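Long-range contacts in aminopeptidase C (Lactobacillus rhamnosus, PDB 4K7C), which probably works as a papain-like cysteine aminopeptidase, cutting amino acids from the N-terminal end of peptides: residues 74-79 against 92-97; 97-102 against 152-157. One frame throughout, in Å; residues are numbered along the deposited sequence.

Contact 1 of 2, residues 74-79 against 92-97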
loop_
_atom_site.group_PDB
_atom_site.type_symbol
_atom_site.label_atom_id
_atom_site.label_comp_id
_atom_site.label_asym_id
_atom_site.label_seq_id
_atom_site.Cartn_x
_atom_site.Cartn_y
_atom_site.Cartn_z
ATOM N N ALA A 74 -31.802 -1.360 -3.125
ATOM C CA ALA A 74 -32.533 -2.614 -3.239
ATOM C C ALA A 74 -33.796 -2.482 -4.105
ATOM O O ALA A 74 -34.056 -3.292 -4.997
ATOM C CB ALA A 74 -32.872 -3.160 -1.888
ATOM N N ALA A 75 -34.534 -1.441 -3.909
ATOM C CA ALA A 75 -35.742 -1.227 -4.754
ATOM C C ALA A 75 -35.306 -1.057 -6.190
ATOM O O ALA A 75 -35.886 -1.677 -7.107
ATOM C CB ALA A 75 -36.534 -0.051 -4.304
ATOM N N LEU A 76 -34.338 -0.150 -6.438
ATOM C CA LEU A 76 -33.899 0.076 -7.795
ATOM C C LEU A 76 -33.281 -1.196 -8.431
ATOM O O LEU A 76 -33.316 -1.392 -9.637
ATOM C CB LEU A 76 -32.918 1.265 -7.865
ATOM C CG LEU A 76 -33.553 2.637 -7.504
ATOM C CD1 LEU A 76 -32.508 3.761 -7.343
ATOM C CD2 LEU A 76 -34.599 3.060 -8.508
ATOM N N ASN A 77 -32.739 -2.081 -7.593
ATOM C CA ASN A 77 -32.250 -3.343 -8.076
ATOM C C ASN A 77 -33.385 -4.167 -8.683
ATOM O O ASN A 77 -33.255 -4.703 -9.777
ATOM C CB ASN A 77 -31.565 -4.179 -6.965
ATOM C CG ASN A 77 -30.131 -3.727 -6.680
ATOM O OD1 ASN A 77 -29.470 -3.104 -7.517
ATOM N ND2 ASN A 77 -29.617 -4.098 -5.460
ATOM N N THR A 78 -34.491 -4.232 -7.998
ATOM C CA THR A 78 -35.671 -5.009 -8.471
ATOM C C THR A 78 -36.111 -4.464 -9.844
ATOM O O THR A 78 -36.304 -5.239 -10.768
ATOM C CB THR A 78 -36.866 -5.097 -7.514
ATOM O OG1 THR A 78 -37.468 -3.840 -7.220
ATOM C CG2 THR A 78 -36.403 -5.804 -6.163
HETATM N N MSE A 79 -36.103 -3.157 -9.973
HETATM C CA MSE A 79 -36.580 -2.491 -11.248
HETATM C C MSE A 79 -35.582 -2.698 -12.349
HETATM O O MSE A 79 -35.930 -3.084 -13.447
HETATM C CB MSE A 79 -36.720 -1.010 -10.887
HETATM C CG MSE A 79 -37.906 -0.772 -10.029
HETATM SE SE MSE A 79 -38.040 1.104 -9.535
HETATM C CE MSE A 79 -39.362 0.721 -8.210
ATOM N N PHE A 92 -27.267 -2.948 -16.349
ATOM C CA PHE A 92 -27.797 -1.578 -16.395
ATOM C C PHE A 92 -28.100 -1.081 -14.965
ATOM O O PHE A 92 -28.538 -1.876 -14.096
ATOM C CB PHE A 92 -29.090 -1.548 -17.170
ATOM C CG PHE A 92 -29.697 -0.162 -17.209
ATOM C CD1 PHE A 92 -29.141 0.844 -17.984
ATOM C CD2 PHE A 92 -30.810 0.118 -16.436
ATOM C CE1 PHE A 92 -29.718 2.130 -18.029
ATOM C CE2 PHE A 92 -31.379 1.397 -16.497
ATOM C CZ PHE A 92 -30.804 2.397 -17.239
ATOM N N GLU A 93 -27.772 0.180 -14.672
ATOM C CA GLU A 93 -28.111 0.745 -13.362
ATOM C C GLU A 93 -28.968 2.031 -13.470
ATOM O O GLU A 93 -28.761 2.830 -14.354
ATOM C CB GLU A 93 -26.876 1.137 -12.534
ATOM C CG GLU A 93 -26.254 0.175 -11.583
ATOM C CD GLU A 93 -25.093 0.832 -10.794
ATOM O OE1 GLU A 93 -24.078 1.111 -11.450
ATOM O OE2 GLU A 93 -25.242 1.202 -9.582
ATOM N N LEU A 94 -29.916 2.151 -12.539
ATOM C CA LEU A 94 -30.672 3.382 -12.342
ATOM C C LEU A 94 -29.954 4.276 -11.365
ATOM O O LEU A 94 -29.180 3.753 -10.488
ATOM C CB LEU A 94 -32.070 3.040 -11.832
ATOM C CG LEU A 94 -32.924 2.190 -12.788
ATOM C CD1 LEU A 94 -34.106 1.409 -12.128
ATOM C CD2 LEU A 94 -33.397 3.053 -13.969
ATOM N N SER A 95 -30.257 5.575 -11.419
ATOM C CA SER A 95 -29.623 6.544 -10.551
ATOM C C SER A 95 -30.149 6.472 -9.113
ATOM O O SER A 95 -31.242 6.908 -8.816
ATOM C CB SER A 95 -29.838 7.947 -11.073
ATOM O OG SER A 95 -29.296 8.924 -10.296
ATOM N N GLN A 96 -29.290 6.002 -8.214
ATOM C CA GLN A 96 -29.629 6.121 -6.773
ATOM C C GLN A 96 -29.498 7.520 -6.202
ATOM O O GLN A 96 -30.067 7.777 -5.185
ATOM C CB GLN A 96 -28.778 5.121 -5.972
ATOM C CG GLN A 96 -28.759 3.748 -6.587
ATOM C CD GLN A 96 -27.631 3.493 -7.507
ATOM O OE1 GLN A 96 -26.905 4.405 -7.940
ATOM N NE2 GLN A 96 -27.519 2.204 -7.943
ATOM N N ASN A 97 -28.743 8.415 -6.849
ATOM C CA ASN A 97 -28.620 9.770 -6.439
ATOM C C ASN A 97 -29.984 10.501 -6.707
ATOM O O ASN A 97 -30.375 11.307 -5.891
ATOM C CB ASN A 97 -27.510 10.453 -7.122
ATOM C CG ASN A 97 -27.180 11.787 -6.500
ATOM O OD1 ASN A 97 -27.528 12.063 -5.327
ATOM N ND2 ASN A 97 -26.456 12.591 -7.213
HETATM O O HOH W 1 -29.189 -0.254 -7.423
#
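Leu76 and Leu94 meet methyl to methyl, joining helix 70-87, which probably corresponds to the central helix of the papain-like fold, to the segment that runs into helix 96-117. Their side chains slant across one another, with Leu76 CD2 4.0 Å from Leu94 CD1. That same Leu94 methyl settles on the helix surface, 3.8 Å from CB of Met79, a selenomethionine whose extended chain leads off to Phe249 and Val253 of helix 245-253. The other branch of Leu76 goes to the start of helix 96-117. There its CD1 lies 3.7 Å from Ser95 O and also touches Gln96, 3.8 Å from CG. Ser95 is the N-cap of that helix: its OG takes the N-H of Tyr98, so the methyl packs beside a capped helix end.

The other side of the contact is looser and polar, and here a water bridges the two segments. Asn77 OD1 accepts from this water at 2.9 Å, and the water in turn accepts from Gln96 NE2 at 3.0 Å. The amide reaches the water because the Gln96 chain bends at chi2 (93°). NE2 makes a second bond, to Glu93 OE2 at 3.0 Å; it is nearly straight (164°) and lands on the anti side of the carboxylate, tilted 26° out of its plane. Gln96 OE1 takes Lys157 NZ, which fixes which way round the amide sits, while Asn77 OD1 also accepts from Arg80. Between the two segments, then, direct contact is purely van der Waals, and the polar groups along its flank are linked by a water and held by neighbouring residues.

Contact 2 of 2, residues 97-102 against 152-157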
loop_
_atom_site.group_PDB
_atom_site.type_symbol
_atom_site.label_atom_id
_atom_site.label_comp_id
_atom_site.label_asym_id
_atom_site.label_seq_id
_atom_site.Cartn_x
_atom_site.Cartn_y
_atom_site.Cartn_z
ATOM N N ASN A 97 -28.743 8.415 -6.849
ATOM C CA ASN A 97 -28.620 9.770 -6.439
ATOM C C ASN A 97 -29.984 10.501 -6.707
ATOM O O ASN A 97 -30.375 11.307 -5.891
ATOM C CB ASN A 97 -27.510 10.453 -7.122
ATOM C CG ASN A 97 -27.180 11.787 -6.500
ATOM O OD1 ASN A 97 -27.528 12.063 -5.327
ATOM N ND2 ASN A 97 -26.456 12.591 -7.213
ATOM N N TYR A 98 -30.641 10.171 -7.808
ATOM C CA TYR A 98 -31.940 10.756 -8.184
ATOM C C TYR A 98 -32.947 10.577 -7.054
ATOM O O TYR A 98 -33.529 11.562 -6.604
ATOM C CB TYR A 98 -32.440 10.220 -9.554
ATOM C CG TYR A 98 -33.657 10.960 -10.083
ATOM C CD1 TYR A 98 -33.568 12.204 -10.719
ATOM C CD2 TYR A 98 -34.905 10.423 -9.889
ATOM C CE1 TYR A 98 -34.714 12.858 -11.188
ATOM C CE2 TYR A 98 -36.058 11.112 -10.301
ATOM C CZ TYR A 98 -35.932 12.277 -10.990
ATOM O OH TYR A 98 -37.109 12.938 -11.465
ATOM N N THR A 99 -33.091 9.335 -6.558
ATOM C CA THR A 99 -34.022 9.064 -5.473
ATOM C C THR A 99 -33.539 9.689 -4.207
ATOM O O THR A 99 -34.337 10.162 -3.401
ATOM C CB THR A 99 -34.248 7.544 -5.253
ATOM O OG1 THR A 99 -32.973 6.852 -5.369
ATOM C CG2 THR A 99 -35.178 6.993 -6.272
ATOM N N PHE A 100 -32.206 9.852 -4.062
ATOM C CA PHE A 100 -31.635 10.390 -2.823
ATOM C C PHE A 100 -31.966 11.877 -2.731
ATOM O O PHE A 100 -32.333 12.449 -1.652
ATOM C CB PHE A 100 -30.123 10.210 -2.825
ATOM C CG PHE A 100 -29.440 10.363 -1.464
ATOM C CD1 PHE A 100 -29.929 9.775 -0.308
ATOM C CD2 PHE A 100 -28.206 11.019 -1.379
ATOM C CE1 PHE A 100 -29.251 9.850 0.868
ATOM C CE2 PHE A 100 -27.490 11.105 -0.182
ATOM C CZ PHE A 100 -28.012 10.506 0.946
ATOM N N PHE A 101 -31.827 12.552 -3.847
ATOM C CA PHE A 101 -32.173 13.976 -3.881
ATOM C C PHE A 101 -33.631 14.262 -3.392
ATOM O O PHE A 101 -33.836 15.045 -2.499
ATOM C CB PHE A 101 -31.888 14.555 -5.313
ATOM C CG PHE A 101 -32.155 16.074 -5.419
ATOM C CD1 PHE A 101 -31.147 17.014 -5.449
ATOM C CD2 PHE A 101 -33.463 16.527 -5.444
ATOM C CE1 PHE A 101 -31.451 18.371 -5.557
ATOM C CE2 PHE A 101 -33.760 17.869 -5.511
ATOM C CZ PHE A 101 -32.764 18.793 -5.509
ATOM N N TRP A 102 -34.611 13.618 -4.048
ATOM C CA TRP A 102 -36.025 13.835 -3.816
ATOM C C TRP A 102 -36.435 13.325 -2.443
ATOM O O TRP A 102 -37.202 13.979 -1.742
ATOM C CB TRP A 102 -36.819 13.194 -4.906
ATOM C CG TRP A 102 -36.628 13.889 -6.219
ATOM C CD1 TRP A 102 -36.191 13.349 -7.395
ATOM C CD2 TRP A 102 -36.885 15.271 -6.490
ATOM N NE1 TRP A 102 -36.174 14.316 -8.377
ATOM C CE2 TRP A 102 -36.593 15.495 -7.845
ATOM C CE3 TRP A 102 -37.341 16.330 -5.727
ATOM C CZ2 TRP A 102 -36.756 16.786 -8.478
ATOM C CZ3 TRP A 102 -37.471 17.607 -6.318
ATOM C CH2 TRP A 102 -37.168 17.828 -7.669
ATOM N N TYR A 152 -41.870 11.436 -8.992
ATOM C CA TYR A 152 -40.679 11.920 -9.697
ATOM C C TYR A 152 -40.046 11.102 -10.792
ATOM O O TYR A 152 -39.159 11.571 -11.551
ATOM C CB TYR A 152 -39.606 12.277 -8.687
ATOM C CG TYR A 152 -39.975 13.401 -7.751
ATOM C CD1 TYR A 152 -40.016 14.725 -8.211
ATOM C CD2 TYR A 152 -40.188 13.184 -6.390
ATOM C CE1 TYR A 152 -40.333 15.801 -7.353
ATOM C CE2 TYR A 152 -40.469 14.246 -5.512
ATOM C CZ TYR A 152 -40.597 15.551 -5.976
ATOM O OH TYR A 152 -40.889 16.608 -5.152
ATOM N N GLY A 153 -40.502 9.888 -10.895
ATOM C CA GLY A 153 -39.975 8.896 -11.817
ATOM C C GLY A 153 -38.573 8.463 -11.515
ATOM O O GLY A 153 -38.222 8.383 -10.346
ATOM N N ILE A 154 -37.821 8.114 -12.525
ATOM C CA ILE A 154 -36.472 7.612 -12.325
ATOM C C ILE A 154 -35.689 7.896 -13.597
ATOM O O ILE A 154 -36.251 8.134 -14.681
ATOM C CB ILE A 154 -36.462 6.092 -11.885
ATOM C CG1 ILE A 154 -35.117 5.673 -11.201
ATOM C CG2 ILE A 154 -36.803 5.133 -13.031
ATOM C CD1 ILE A 154 -34.674 6.551 -10.032
ATOM N N VAL A 155 -34.377 7.855 -13.469
ATOM C CA VAL A 155 -33.447 8.018 -14.566
ATOM C C VAL A 155 -32.302 6.971 -14.534
ATOM O O VAL A 155 -31.971 6.445 -13.453
ATOM C CB VAL A 155 -32.867 9.453 -14.627
ATOM C CG1 VAL A 155 -33.981 10.480 -14.687
ATOM C CG2 VAL A 155 -31.899 9.758 -13.490
ATOM N N PRO A 156 -31.704 6.702 -15.691
ATOM C CA PRO A 156 -30.446 5.957 -15.716
ATOM C C PRO A 156 -29.409 6.607 -14.811
ATOM O O PRO A 156 -29.299 7.799 -14.672
ATOM C CB PRO A 156 -30.007 6.085 -17.159
ATOM C CG PRO A 156 -31.275 6.268 -17.924
ATOM C CD PRO A 156 -31.993 7.244 -17.051
ATOM N N LYS A 157 -28.558 5.770 -14.255
ATOM C CA LYS A 157 -27.429 6.226 -13.488
ATOM C C LYS A 157 -26.544 7.230 -14.226
ATOM O O LYS A 157 -26.153 8.239 -13.669
ATOM C CB LYS A 157 -26.627 4.998 -12.950
ATOM C CG LYS A 157 -25.625 5.435 -11.839
ATOM C CD LYS A 157 -24.660 4.322 -11.534
ATOM C CE LYS A 157 -23.714 4.679 -10.454
ATOM N NZ LYS A 157 -24.581 5.013 -9.272
HETATM O O HOH W 2 -26.520 7.735 -8.911
#
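The Tyr152 ring lies flat on the indole of Trp102, its centroid 3.8 Å from that of the five-membered ring and the planes 7° apart. On the opposite face of the indole, Phe101 CD2 sits over the centre, so Trp102 has an aromatic group on each face; at its edge, in plane, is Tyr98 CE1. The Tyr98 ring is sandwiched in turn: Trp102 NE1 stands 3.3 Å above one face, toward the rim, and Val155 CG1 lies over the other. Tyr98 reaches across because CG is anti to the backbone N (chi1 -171°), which swings the ring to the 152-157 segment.

Its edge meets backbone oxygens. Tyr98 OH donates in the ring plane to Tyr152 O, a bond modelled as very short at 2.5 Å, a length to read with caution, and Gly153 O comes within 3.5 Å of Tyr98 CE2. Gly153 has left the helix with positive phi, and both carbonyl oxygens lie along the edge of the Tyr98 ring. Further along, Ile154 CD1 touches Tyr98 CD2 obliquely at 3.9 Å and Thr99 CG2 at 3.8 Å, while Val155 CG2 packs 4.0 Å from Tyr98 CB. An alanine in place of Trp102 would probably open a gap between Phe101 and Tyr152, leaving the Tyr152 ring without its stacking mate and freer to turn. Tyr152 OH is hydrogen-bonded to Glu106. Leu10 of the second subunit, another copy of the protein, packs on Trp102 and Tyr152, so the stack borders a subunit interface. The chemistry is that of an aromatic core: the stack and the Tyr98 ring share most of the buried surface, and Tyr152 O, at the end of helix 142-152, is met by the Tyr98 phenol and a bound glycerol.

Overall arrangement
Contacts 1 and 2 have centres 9 Å apart and share Asn97, with helix 96-117 serving both. Their loops pair directly: Ser95 N lies 2.8 Å from Val155 O and Glu93 O 2.9 Å from Lys157 N, both probable hydrogen bonds. Leu76 of contact 1 also touches Thr99 and Ile154 of contact 2, making one continuous apolar layer between helices 70-87 and 96-117 and the loop after helix 142-152. In papain-like peptidases the catalytic cysteine starts the long central helix, so contact 1 would probably lie just behind the active site. Contact 2, also buried, borders a bound glycerol and Leu10 of the second subunit.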